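Local structure of phospholyase (Arthrobacter aurescens, 5G4J) at residues A[249-254]-A[276-281]; A[116-121]-A[310-315]; A[64-69]-A[280-285]. The protein probably catalyses the pyridoxal-phosphate-dependent elimination of phosphate from phosphoethanolamine, as a phospholyase of the class-III aminotransferase family. All coordinates share one frame; numbering follows the deposited sequence.

Contact 1: residues A[249-254]-A[276-281]. With EXT ({5-hydroxy-6-methyl-4-[(E)-{[2-(phosphonooxy)ethyl]imino}methyl]pyridin-3-yl}methyl dihydrogen phosphate), chain C.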
loop_
_atom_site.group_PDB
_atom_site.type_symbol
_atom_site.label_atom_id
_atom_site.label_comp_id
_atom_site.label_asym_id
_atom_site.label_seq_id
_atom_site.Cartn_x
_atom_site.Cartn_y
_atom_site.Cartn_z
ATOM N N ILE A 249 -4.868 9.250 -16.980
ATOM C CA ILE A 249 -3.940 8.986 -15.881
ATOM C C ILE A 249 -2.573 8.665 -16.509
ATOM O O ILE A 249 -2.444 7.690 -17.219
ATOM C CB ILE A 249 -4.335 7.819 -14.945
ATOM C CG1 ILE A 249 -5.771 7.951 -14.401
ATOM C CG2 ILE A 249 -3.339 7.664 -13.808
ATOM C CD1 ILE A 249 -6.286 6.673 -13.761
ATOM N N SER A 250 -1.547 9.465 -16.153
ATOM C CA SER A 250 -0.153 9.084 -16.449
ATOM C C SER A 250 0.403 8.354 -15.251
ATOM O O SER A 250 0.551 8.961 -14.141
ATOM C CB SER A 250 0.702 10.278 -16.750
ATOM O OG SER A 250 2.010 9.793 -17.107
ATOM N N ASP A 251 0.745 7.085 -15.472
ATOM C CA ASP A 251 1.411 6.232 -14.474
ATOM C C ASP A 251 2.910 6.491 -14.648
ATOM O O ASP A 251 3.491 6.087 -15.613
ATOM C CB ASP A 251 1.054 4.784 -14.739
ATOM C CG ASP A 251 1.751 3.813 -13.792
ATOM O OD1 ASP A 251 2.765 4.176 -13.164
ATOM O OD2 ASP A 251 1.249 2.660 -13.662
ATOM N N GLU A 252 3.464 7.189 -13.686
ATOM C CA GLU A 252 4.855 7.602 -13.644
ATOM C C GLU A 252 5.782 6.718 -12.846
ATOM O O GLU A 252 6.931 7.108 -12.582
ATOM C CB GLU A 252 4.944 9.059 -13.126
ATOM C CG GLU A 252 4.313 10.028 -14.040
ATOM C CD GLU A 252 5.074 10.347 -15.341
ATOM O OE1 GLU A 252 6.321 10.112 -15.426
ATOM O OE2 GLU A 252 4.414 10.788 -16.324
ATOM N N VAL A 253 5.358 5.498 -12.522
ATOM C CA VAL A 253 6.166 4.630 -11.687
ATOM C C VAL A 253 7.494 4.290 -12.410
ATOM O O VAL A 253 8.538 4.200 -11.786
ATOM C CB VAL A 253 5.386 3.374 -11.293
ATOM C CG1 VAL A 253 6.261 2.348 -10.729
ATOM C CG2 VAL A 253 4.261 3.725 -10.325
ATOM N N GLN A 254 7.462 4.132 -13.725
ATOM C CA GLN A 254 8.656 3.854 -14.513
ATOM C C GLN A 254 9.296 5.126 -15.104
ATOM O O GLN A 254 10.554 5.120 -15.294
ATOM C CB GLN A 254 8.344 2.930 -15.717
ATOM C CG GLN A 254 7.833 1.581 -15.322
ATOM C CD GLN A 254 8.848 0.712 -14.666
ATOM O OE1 GLN A 254 10.034 0.899 -14.832
ATOM N NE2 GLN A 254 8.389 -0.230 -13.848
ATOM N N LEU A 276 -4.712 13.197 -13.629
ATOM C CA LEU A 276 -4.244 12.298 -12.582
ATOM C C LEU A 276 -2.885 11.812 -12.946
ATOM O O LEU A 276 -2.635 11.340 -14.067
ATOM C CB LEU A 276 -5.186 11.156 -12.435
ATOM C CG LEU A 276 -6.578 11.494 -11.818
ATOM C CD1 LEU A 276 -7.620 10.470 -12.239
ATOM C CD2 LEU A 276 -6.549 11.531 -10.325
ATOM N N VAL A 277 -1.959 11.891 -11.983
ATOM C CA VAL A 277 -0.588 11.382 -12.155
ATOM C C VAL A 277 -0.302 10.492 -10.954
ATOM O O VAL A 277 -0.436 10.904 -9.808
ATOM C CB VAL A 277 0.452 12.514 -12.215
ATOM C CG1 VAL A 277 1.838 11.947 -12.439
ATOM C CG2 VAL A 277 0.059 13.437 -13.349
ATOM N N THR A 278 0.131 9.262 -11.213
ATOM C CA THR A 278 0.459 8.345 -10.137
ATOM C C THR A 278 1.976 8.037 -10.140
ATOM O O THR A 278 2.672 8.179 -11.159
ATOM C CB THR A 278 -0.324 7.067 -10.293
ATOM O OG1 THR A 278 -0.008 6.428 -11.524
ATOM C CG2 THR A 278 -1.836 7.292 -10.230
ATOM N N MET A 279 2.487 7.618 -8.996
ATOM C CA MET A 279 3.905 7.462 -8.785
ATOM C C MET A 279 4.118 6.517 -7.636
ATOM O O MET A 279 3.253 6.280 -6.829
ATOM C CB MET A 279 4.578 8.835 -8.563
ATOM C CG MET A 279 4.131 9.574 -7.413
ATOM S SD MET A 279 4.615 11.356 -7.560
ATOM C CE MET A 279 3.595 11.890 -8.818
ATOM N N GLY A 280 5.315 5.997 -7.553
ATOM C CA GLY A 280 5.625 5.003 -6.518
ATOM C C GLY A 280 7.169 4.913 -6.539
ATOM O O GLY A 280 7.839 5.899 -6.289
ATOM N N LYS A 281 7.669 3.746 -6.992
ATOM C CA LYS A 281 9.124 3.323 -6.991
ATOM C C LYS A 281 10.202 4.202 -6.346
ATOM O O LYS A 281 10.399 4.172 -5.127
ATOM C CB LYS A 281 9.512 2.748 -8.338
ATOM C CG LYS A 281 8.952 1.324 -8.520
ATOM C CD LYS A 281 9.099 0.827 -9.955
ATOM C CE LYS A 281 8.408 -0.534 -10.185
ATOM N NZ LYS A 281 8.907 -1.789 -9.568
HETATM C CAA EXT C . 4.508 -1.083 -11.264
HETATM C CAB EXT C . 5.315 -2.111 -10.704
HETATM P PAC EXT C . 4.007 -1.298 -6.778
HETATM O OAD EXT C . 4.534 -2.671 -7.133
HETATM O OAE EXT C . 4.704 -0.435 -5.893
HETATM O OAF EXT C . 2.668 -1.502 -6.121
HETATM O OAG EXT C . 3.832 -0.555 -8.093
HETATM C CAH EXT C . 2.988 -0.941 -9.225
HETATM C CAI EXT C . 3.390 -0.531 -10.540
HETATM N NAJ EXT C . 2.815 0.912 -12.460
HETATM C CAK EXT C . 2.580 0.428 -11.212
HETATM C CAL EXT C . 3.877 0.390 -13.158
HETATM C CAM EXT C . 4.091 0.871 -14.491
HETATM C CAN EXT C . 4.701 -0.606 -12.591
HETATM O OAO EXT C . 5.738 -1.113 -13.350
HETATM O OAP EXT C . 9.996 -2.546 -13.528
HETATM P PAQ EXT C . 10.325 -3.563 -12.377
HETATM O OAR EXT C . 10.583 -4.976 -13.000
HETATM O OAS EXT C . 11.517 -3.203 -11.486
HETATM O OAT EXT C . 8.890 -3.684 -11.495
HETATM C CAU EXT C . 7.848 -4.589 -11.813
HETATM C CAV EXT C . 6.700 -4.142 -10.900
HETATM N NAW EXT C . 6.131 -2.855 -11.433
HETATM O O HOH W 1 7.284 7.297 -9.679
#
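Strands 249-251 and 276-279 run in parallel, their axes 18° apart, and two backbone bonds join them, Ser250 N to Leu276 O (3.0 Å) and Thr278 N to Ser250 O (3.0 Å); a third, Glu252 N to Thr278 O (2.8 Å), continues the pairing just past the strand end. Ile249 CG1 rests against Leu276 CD1 on the face that also carries Asp251 and Thr278, where helix 120-135 packs. Thr278 brings OG1 up to the CA of Asp251, and Asn124 of that helix is hydrogen-bonded to Thr278 OG1 and Asp251 OD2, tying the two positions together. Asp251 is held from several directions: OD1 accepts from Val253 N in an Asx turn, His148 joins Asn124 at OD2, and OD2 lies 2.6 Å from the pyridine nitrogen NAJ of the ligand. On the opposite face Ser250 OG donates to Glu252 OE2, approaching from above the carboxylate plane, and Ser255, Gly266 and Tyr267 supply further donors to this buried carboxylate. Val253 sits over one face of the pyridine ring, while its CG1 presses on Lys281 CD at 3.3 Å, tighter than usual van der Waals contact; the two side chains meet at about a right angle. The bend of Lys281 at its last torsion (chi4 -68°) delivers NZ to the phosphoester oxygen OAT at 2.7 Å; NZ is also hydrogen-bonded to Thr311 OG1 of the second subunit. Gln254 NE2 bridges OAP of the substrate phosphate at 2.8 Å and the ring hydroxyl oxygen OAO at 2.8 Å, the latter nearly straight (162°), while Arg414 is hydrogen-bonded to its OE1. Aspartate at the pyridine nitrogen, valine over the ring and lysine just beyond the adjacent strand are characteristic of a fold-type I pyridoxal-phosphate site, here occupied by the phosphoethanolamine aldimine.

Contact 2: residues A[116-121]-A[310-315]. With EXT ({5-hydroxy-6-methyl-4-[(E)-{[2-(phosphonooxy)ethyl]imino}methyl]pyridin-3-yl}methyl dihydrogen phosphate), chain C; EXT ({5-hydroxy-6-methyl-4-[(E)-{[2-(phosphonooxy)ethyl]imino}methyl]pyridin-3-yl}methyl dihydrogen phosphate), chain F.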
loop_
_atom_site.group_PDB
_atom_site.type_symbol
_atom_site.label_atom_id
_atom_site.label_comp_id
_atom_site.label_asym_id
_atom_site.label_seq_id
_atom_site.Cartn_x
_atom_site.Cartn_y
_atom_site.Cartn_z
ATOM N N LEU A 116 -1.259 11.122 -0.716
ATOM C CA LEU A 116 -0.123 10.259 -0.529
ATOM C C LEU A 116 -0.607 8.818 -0.289
ATOM O O LEU A 116 -1.693 8.629 0.249
ATOM C CB LEU A 116 0.737 10.763 0.603
ATOM C CG LEU A 116 1.606 11.979 0.224
ATOM C CD1 LEU A 116 2.097 12.733 1.445
ATOM C CD2 LEU A 116 2.793 11.540 -0.606
ATOM N N THR A 117 0.166 7.833 -0.745
ATOM C CA THR A 117 -0.122 6.427 -0.493
ATOM C C THR A 117 1.155 5.721 -0.088
ATOM O O THR A 117 2.184 6.369 0.095
ATOM C CB THR A 117 -0.683 5.703 -1.774
ATOM O OG1 THR A 117 0.343 5.593 -2.754
ATOM C CG2 THR A 117 -1.841 6.427 -2.374
ATOM N N ASN A 118 1.106 4.387 0.020
ATOM C CA ASN A 118 2.331 3.613 0.389
ATOM C C ASN A 118 2.917 2.758 -0.732
ATOM O O ASN A 118 3.849 2.030 -0.513
ATOM C CB ASN A 118 2.024 2.767 1.619
ATOM C CG ASN A 118 1.314 3.537 2.698
ATOM O OD1 ASN A 118 0.096 3.322 2.983
ATOM N ND2 ASN A 118 2.033 4.390 3.325
ATOM N N SER A 119 2.348 2.834 -1.950
ATOM C CA SER A 119 2.850 2.064 -3.082
ATOM C C SER A 119 2.238 2.599 -4.366
ATOM O O SER A 119 1.208 3.311 -4.366
ATOM C CB SER A 119 2.440 0.578 -2.971
ATOM O OG SER A 119 1.020 0.420 -3.048
ATOM N N GLY A 120 2.873 2.243 -5.447
ATOM C CA GLY A 120 2.362 2.472 -6.763
ATOM C C GLY A 120 0.994 1.809 -7.003
ATOM O O GLY A 120 0.102 2.453 -7.630
ATOM N N SER A 121 0.778 0.552 -6.562
ATOM C CA SER A 121 -0.540 -0.082 -6.668
ATOM C C SER A 121 -1.583 0.702 -5.936
ATOM O O SER A 121 -2.659 0.918 -6.466
ATOM C CB SER A 121 -0.605 -1.586 -6.248
ATOM O OG SER A 121 0.256 -2.347 -7.098
ATOM N N ASN A 310 -5.766 7.027 4.725
ATOM C CA ASN A 310 -4.757 6.001 4.571
ATOM C C ASN A 310 -3.821 6.122 5.768
ATOM O O ASN A 310 -3.093 7.134 5.878
ATOM C CB ASN A 310 -4.033 6.259 3.246
ATOM C CG ASN A 310 -2.913 5.288 2.977
ATOM O OD1 ASN A 310 -2.133 4.904 3.923
ATOM N ND2 ASN A 310 -2.778 4.885 1.681
ATOM N N THR A 311 -3.826 5.111 6.676
ATOM C CA THR A 311 -3.114 5.263 7.980
ATOM C C THR A 311 -1.643 5.723 7.911
ATOM O O THR A 311 -1.199 6.580 8.699
ATOM C CB THR A 311 -3.194 3.941 8.831
ATOM O OG1 THR A 311 -4.593 3.622 9.154
ATOM C CG2 THR A 311 -2.309 4.051 10.146
ATOM N N PHE A 312 -0.846 5.068 7.069
ATOM C CA PHE A 312 0.628 5.317 6.975
ATOM C C PHE A 312 0.965 6.449 6.010
ATOM O O PHE A 312 2.046 7.061 6.105
ATOM C CB PHE A 312 1.328 4.048 6.477
ATOM C CG PHE A 312 1.207 2.882 7.417
ATOM C CD1 PHE A 312 1.388 3.059 8.796
ATOM C CD2 PHE A 312 0.972 1.603 6.931
ATOM C CE1 PHE A 312 1.373 1.955 9.705
ATOM C CE2 PHE A 312 0.919 0.511 7.873
ATOM C CZ PHE A 312 1.120 0.719 9.241
ATOM N N ALA A 313 0.027 6.741 5.097
ATOM C CA ALA A 313 0.267 7.790 4.079
ATOM C C ALA A 313 0.553 9.152 4.724
ATOM O O ALA A 313 -0.133 9.610 5.675
ATOM C CB ALA A 313 -0.912 7.974 3.168
ATOM N N GLY A 314 1.615 9.772 4.240
ATOM C CA GLY A 314 1.906 11.097 4.695
ATOM C C GLY A 314 2.419 11.130 6.113
ATOM O O GLY A 314 2.444 12.211 6.770
ATOM N N ASN A 315 2.853 10.010 6.647
ATOM C CA ASN A 315 3.488 10.085 7.950
ATOM C C ASN A 315 4.783 10.862 7.829
ATOM O O ASN A 315 5.336 10.965 6.754
ATOM C CB ASN A 315 3.727 8.671 8.503
ATOM C CG ASN A 315 4.822 7.885 7.739
ATOM O OD1 ASN A 315 6.014 8.112 7.957
ATOM N ND2 ASN A 315 4.424 6.946 6.926
HETATM C CAA EXT C . 4.508 -1.083 -11.264
HETATM C CAB EXT C . 5.315 -2.111 -10.704
HETATM P PAC EXT C . 4.007 -1.298 -6.778
HETATM O OAD EXT C . 4.534 -2.671 -7.133
HETATM O OAE EXT C . 4.704 -0.435 -5.893
HETATM O OAF EXT C . 2.668 -1.502 -6.121
HETATM O OAG EXT C . 3.832 -0.555 -8.093
HETATM C CAH EXT C . 2.988 -0.941 -9.225
HETATM C CAI EXT C . 3.390 -0.531 -10.540
HETATM N NAJ EXT C . 2.815 0.912 -12.460
HETATM C CAK EXT C . 2.580 0.428 -11.212
HETATM C CAL EXT C . 3.877 0.390 -13.158
HETATM C CAM EXT C . 4.091 0.871 -14.491
HETATM C CAN EXT C . 4.701 -0.606 -12.591
HETATM O OAO EXT C . 5.738 -1.113 -13.350
HETATM O OAP EXT C . 9.996 -2.546 -13.528
HETATM P PAQ EXT C . 10.325 -3.563 -12.377
HETATM O OAR EXT C . 10.583 -4.976 -13.000
HETATM O OAS EXT C . 11.517 -3.203 -11.486
HETATM O OAT EXT C . 8.890 -3.684 -11.495
HETATM C CAU EXT C . 7.848 -4.589 -11.813
HETATM C CAV EXT C . 6.700 -4.142 -10.900
HETATM N NAW EXT C . 6.131 -2.855 -11.433
HETATM C CAA EXT F . -7.944 -0.046 9.417
HETATM C CAB EXT F . -7.615 1.325 9.498
HETATM P PAC EXT F . -4.583 1.097 6.505
HETATM O OAD EXT F . -3.209 0.963 7.000
HETATM O OAE EXT F . -5.256 2.467 6.916
HETATM O OAF EXT F . -4.726 0.720 5.064
HETATM O OAG EXT F . -5.449 0.036 7.473
HETATM C CAH EXT F . -6.785 -0.208 7.187
HETATM C CAI EXT F . -7.519 -0.783 8.288
HETATM N NAJ EXT F . -8.658 -2.784 9.199
HETATM C CAK EXT F . -7.842 -2.150 8.212
HETATM C CAL EXT F . -9.086 -2.077 10.281
HETATM C CAM EXT F . -9.892 -2.708 11.275
HETATM C CAN EXT F . -8.731 -0.717 10.401
HETATM O OAO EXT F . -9.264 -0.023 11.468
HETATM O OAP EXT F . -8.137 3.016 14.616
HETATM P PAQ EXT F . -7.638 4.390 13.899
HETATM O OAR EXT F . -8.720 5.605 14.143
HETATM O OAS EXT F . -6.375 4.929 14.525
HETATM O OAT EXT F . -7.407 4.236 12.211
HETATM C CAU EXT F . -8.544 4.276 11.371
HETATM C CAV EXT F . -8.081 3.653 10.099
HETATM N NAW EXT F . -8.320 2.187 10.213
HETATM O O HOH W 2 3.044 8.261 2.182
#
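The exit of strand 111-117, turning into the phosphate-binding start of helix 120-135, meets the loop 310-315 where Leu116 packs on Ala313 and Gly314. Leu116 CD1 lies 3.6 Å from Gly314 CA, and its CB is 4.1 Å from Ala313 CB. A water bridges the backbones, donating to Thr117 O at 2.9 Å and accepting from Gly314 N at 2.9 Å. Gly314 occupies the third position of a type II turn, Phe312 to Asn315, with the positive phi that suits glycine. Asn118 reaches across toward Asn310 and Phe312, its amide plane turned 74° from the phenyl ring. A shared partner links the two segments here: Glu122 OE1 is hydrogen-bonded to both Asn118 N and Asn310 ND2. With its CG opposite the backbone N (chi1 178°), Asn310 folds OD1 back over its own loop in an Asx motif, where Ala313 N donates to it from 55° above the carbonyl plane. Both segments bind a cofactor phosphate in this class-III dimer, but in different active sites. Helix 120-135 offers its N-terminal end: Ser121 N and OG converge on OAF of the ligand bound in its own subunit at 2.8 and 2.7 Å, and Gly120 N makes a longer hydrogen bond to OAE. Ser119 caps the same helix. Thr311 instead faces the ligand held by the second subunit, its OG1 at 2.6 Å and its N at 3.0 Å gripping one phosphate oxygen, OAE, while Phe312 packs against Ile289 of that subunit.

Contact 3: residues A[64-69]-A[280-285]. With EXT ({5-hydroxy-6-methyl-4-[(E)-{[2-(phosphonooxy)ethyl]imino}methyl]pyridin-3-yl}methyl dihydrogen phosphate), chain C.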
loop_
_atom_site.group_PDB
_atom_site.type_symbol
_atom_site.label_atom_id
_atom_site.label_comp_id
_atom_site.label_asym_id
_atom_site.label_seq_id
_atom_site.Cartn_x
_atom_site.Cartn_y
_atom_site.Cartn_z
ATOM N N VAL A 64 14.310 1.767 -8.080
ATOM C CA VAL A 64 13.880 2.101 -6.731
ATOM C C VAL A 64 14.925 2.901 -5.928
ATOM O O VAL A 64 14.599 3.955 -5.351
ATOM C CB VAL A 64 13.399 0.831 -6.007
ATOM C CG1 VAL A 64 13.165 1.108 -4.540
ATOM C CG2 VAL A 64 12.138 0.311 -6.655
ATOM N N PRO A 65 16.220 2.528 -5.985
ATOM C CA PRO A 65 17.240 3.340 -5.349
ATOM C C PRO A 65 17.643 4.469 -6.270
ATOM O O PRO A 65 18.799 4.570 -6.807
ATOM C CB PRO A 65 18.383 2.348 -5.112
ATOM C CG PRO A 65 18.199 1.302 -6.143
ATOM C CD PRO A 65 16.760 1.258 -6.530
ATOM N N HIS A 66 16.677 5.365 -6.466
ATOM C CA HIS A 66 16.790 6.467 -7.395
ATOM C C HIS A 66 18.035 7.321 -7.231
ATOM O O HIS A 66 18.672 7.728 -8.209
ATOM C CB HIS A 66 15.544 7.348 -7.155
ATOM C CG HIS A 66 15.373 8.450 -8.127
ATOM N ND1 HIS A 66 15.136 8.212 -9.447
ATOM C CD2 HIS A 66 15.360 9.785 -7.969
ATOM C CE1 HIS A 66 14.995 9.355 -10.075
ATOM N NE2 HIS A 66 15.184 10.323 -9.221
ATOM N N VAL A 67 18.419 7.581 -5.967
ATOM C CA VAL A 67 19.591 8.372 -5.624
ATOM C C VAL A 67 20.777 7.511 -5.094
ATOM O O VAL A 67 21.681 8.024 -4.404
ATOM C CB VAL A 67 19.274 9.579 -4.677
ATOM C CG1 VAL A 67 18.359 10.566 -5.414
ATOM C CG2 VAL A 67 18.678 9.147 -3.352
ATOM N N GLY A 68 20.746 6.252 -5.441
ATOM C CA GLY A 68 21.805 5.310 -5.125
ATOM C C GLY A 68 21.564 4.432 -3.925
ATOM O O GLY A 68 20.916 4.852 -2.970
ATOM N N HIS A 69 22.119 3.227 -3.971
ATOM C CA HIS A 69 22.155 2.342 -2.825
ATOM C C HIS A 69 22.856 2.982 -1.623
ATOM O O HIS A 69 23.866 3.653 -1.758
ATOM C CB HIS A 69 22.857 1.060 -3.214
ATOM C CG HIS A 69 22.104 0.292 -4.221
ATOM N ND1 HIS A 69 22.477 0.176 -5.546
ATOM C CD2 HIS A 69 20.964 -0.390 -4.095
ATOM C CE1 HIS A 69 21.613 -0.581 -6.176
ATOM N NE2 HIS A 69 20.673 -0.949 -5.307
ATOM N N GLY A 280 5.315 5.997 -7.553
ATOM C CA GLY A 280 5.625 5.003 -6.518
ATOM C C GLY A 280 7.169 4.913 -6.539
ATOM O O GLY A 280 7.839 5.899 -6.289
ATOM N N LYS A 281 7.669 3.746 -6.992
ATOM C CA LYS A 281 9.124 3.323 -6.991
ATOM C C LYS A 281 10.202 4.202 -6.346
ATOM O O LYS A 281 10.399 4.172 -5.127
ATOM C CB LYS A 281 9.512 2.748 -8.338
ATOM C CG LYS A 281 8.952 1.324 -8.520
ATOM C CD LYS A 281 9.099 0.827 -9.955
ATOM C CE LYS A 281 8.408 -0.534 -10.185
ATOM N NZ LYS A 281 8.907 -1.789 -9.568
ATOM N N PRO A 282 10.853 5.049 -7.179
ATOM C CA PRO A 282 11.925 5.850 -6.709
ATOM C C PRO A 282 11.608 6.766 -5.661
ATOM O O PRO A 282 12.539 7.272 -5.076
ATOM C CB PRO A 282 12.275 6.754 -7.995
ATOM C CG PRO A 282 10.925 6.845 -8.698
ATOM C CD PRO A 282 10.540 5.392 -8.608
ATOM N N MET A 283 10.336 7.124 -5.471
ATOM C CA MET A 283 10.109 8.358 -4.758
ATOM C C MET A 283 10.720 8.494 -3.354
ATOM O O MET A 283 11.072 9.613 -2.885
ATOM C CB MET A 283 8.642 8.734 -4.885
ATOM C CG MET A 283 7.715 8.402 -3.862
ATOM S SD MET A 283 5.977 8.749 -4.419
ATOM C CE MET A 283 5.606 10.302 -3.665
ATOM N N GLY A 284 10.810 7.368 -2.608
ATOM C CA GLY A 284 11.448 7.332 -1.297
ATOM C C GLY A 284 12.764 6.566 -1.263
ATOM O O GLY A 284 13.188 6.106 -0.212
ATOM N N ASN A 285 13.393 6.364 -2.403
ATOM C CA ASN A 285 14.638 5.570 -2.516
ATOM C C ASN A 285 14.497 4.093 -2.079
ATOM O O ASN A 285 15.495 3.417 -1.882
ATOM C CB ASN A 285 15.787 6.183 -1.777
ATOM C CG ASN A 285 17.129 5.994 -2.513
ATOM O OD1 ASN A 285 17.199 6.130 -3.717
ATOM N ND2 ASN A 285 18.195 5.622 -1.767
HETATM C CAA EXT C . 4.508 -1.083 -11.264
HETATM C CAB EXT C . 5.315 -2.111 -10.704
HETATM P PAC EXT C . 4.007 -1.298 -6.778
HETATM O OAD EXT C . 4.534 -2.671 -7.133
HETATM O OAE EXT C . 4.704 -0.435 -5.893
HETATM O OAF EXT C . 2.668 -1.502 -6.121
HETATM O OAG EXT C . 3.832 -0.555 -8.093
HETATM C CAH EXT C . 2.988 -0.941 -9.225
HETATM C CAI EXT C . 3.390 -0.531 -10.540
HETATM N NAJ EXT C . 2.815 0.912 -12.460
HETATM C CAK EXT C . 2.580 0.428 -11.212
HETATM C CAL EXT C . 3.877 0.390 -13.158
HETATM C CAM EXT C . 4.091 0.871 -14.491
HETATM C CAN EXT C . 4.701 -0.606 -12.591
HETATM O OAO EXT C . 5.738 -1.113 -13.350
HETATM O OAP EXT C . 9.996 -2.546 -13.528
HETATM P PAQ EXT C . 10.325 -3.563 -12.377
HETATM O OAR EXT C . 10.583 -4.976 -13.000
HETATM O OAS EXT C . 11.517 -3.203 -11.486
HETATM O OAT EXT C . 8.890 -3.684 -11.495
HETATM C CAU EXT C . 7.848 -4.589 -11.813
HETATM C CAV EXT C . 6.700 -4.142 -10.900
HETATM N NAW EXT C . 6.131 -2.855 -11.433
#
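Asn285 grips the turn 65-68 with both ends of its amide. OD1 accepts from Val67 N at 2.9 Å (164°), and ND2 donates to Gly68 O at 3.1 Å along a nearly straight line (172°), with the acceptor close to the amide plane. Two bonds of opposite sense fix the rotation of the amide and satisfy both its polar atoms, much as an adjoining peptide group would; chi1 lies away from a staggered value at -144°, consistent with the side chain being held by both bonds. The bound residues belong to a type I turn from Pro65 to Gly68, closed by Gly68 N on Pro65 O, and Gly68 has a positive phi and a backbone shape in which a side chain would press on the preceding carbonyl oxygen. Val67 adds an apolar flank, its CG2 lying 3.4 Å from Asn285 OD1.

Just ahead, Pro65 centres an inverse gamma turn that presents Val64 O to the other segment. That oxygen receives two CA-H contacts, from Asn285 CA at 3.3 Å and from Pro282 CA at 3.5 Å. His66 CB meets Pro282 CB at 3.4 Å, and Pro282 CB approaches the imidazole obliquely. At the far end Val64 CG2 touches the aliphatic part of Lys281, 3.8 Å from its CG, so the loop flanks the stem of a side chain whose amine reaches the ligand.

The contact joins the loop after strand 56-59 to the one leaving strand 276-279. Helix 316-331 covers it through Val325, Tyr328 and Met329, helix 94-104 packs on Met283, and at the dimer interface Thr311 of the second subunit packs on Val64 and Leu87 of the second subunit on Pro65.

From the N terminus, the loop at 64-69 comes first and waits some 210 residues for its partner at 280-285, closing contact 3. Before that closure the chain passes 116-121, whose partner 310-315 arrives only after 280-285; contacts 2 and 3 therefore cross. Contact 1, 249-254 with 276-281, is a short closure of 21 intervening residues lying wholly within the span of contact 2, and it hands Gly280 and Lys281 directly to contact 3. Val253 packs on Gly120, joining contacts 1 and 2 beside one ligand. Together they tie the central mixed sheet to the loops around the active site and to the second subunit.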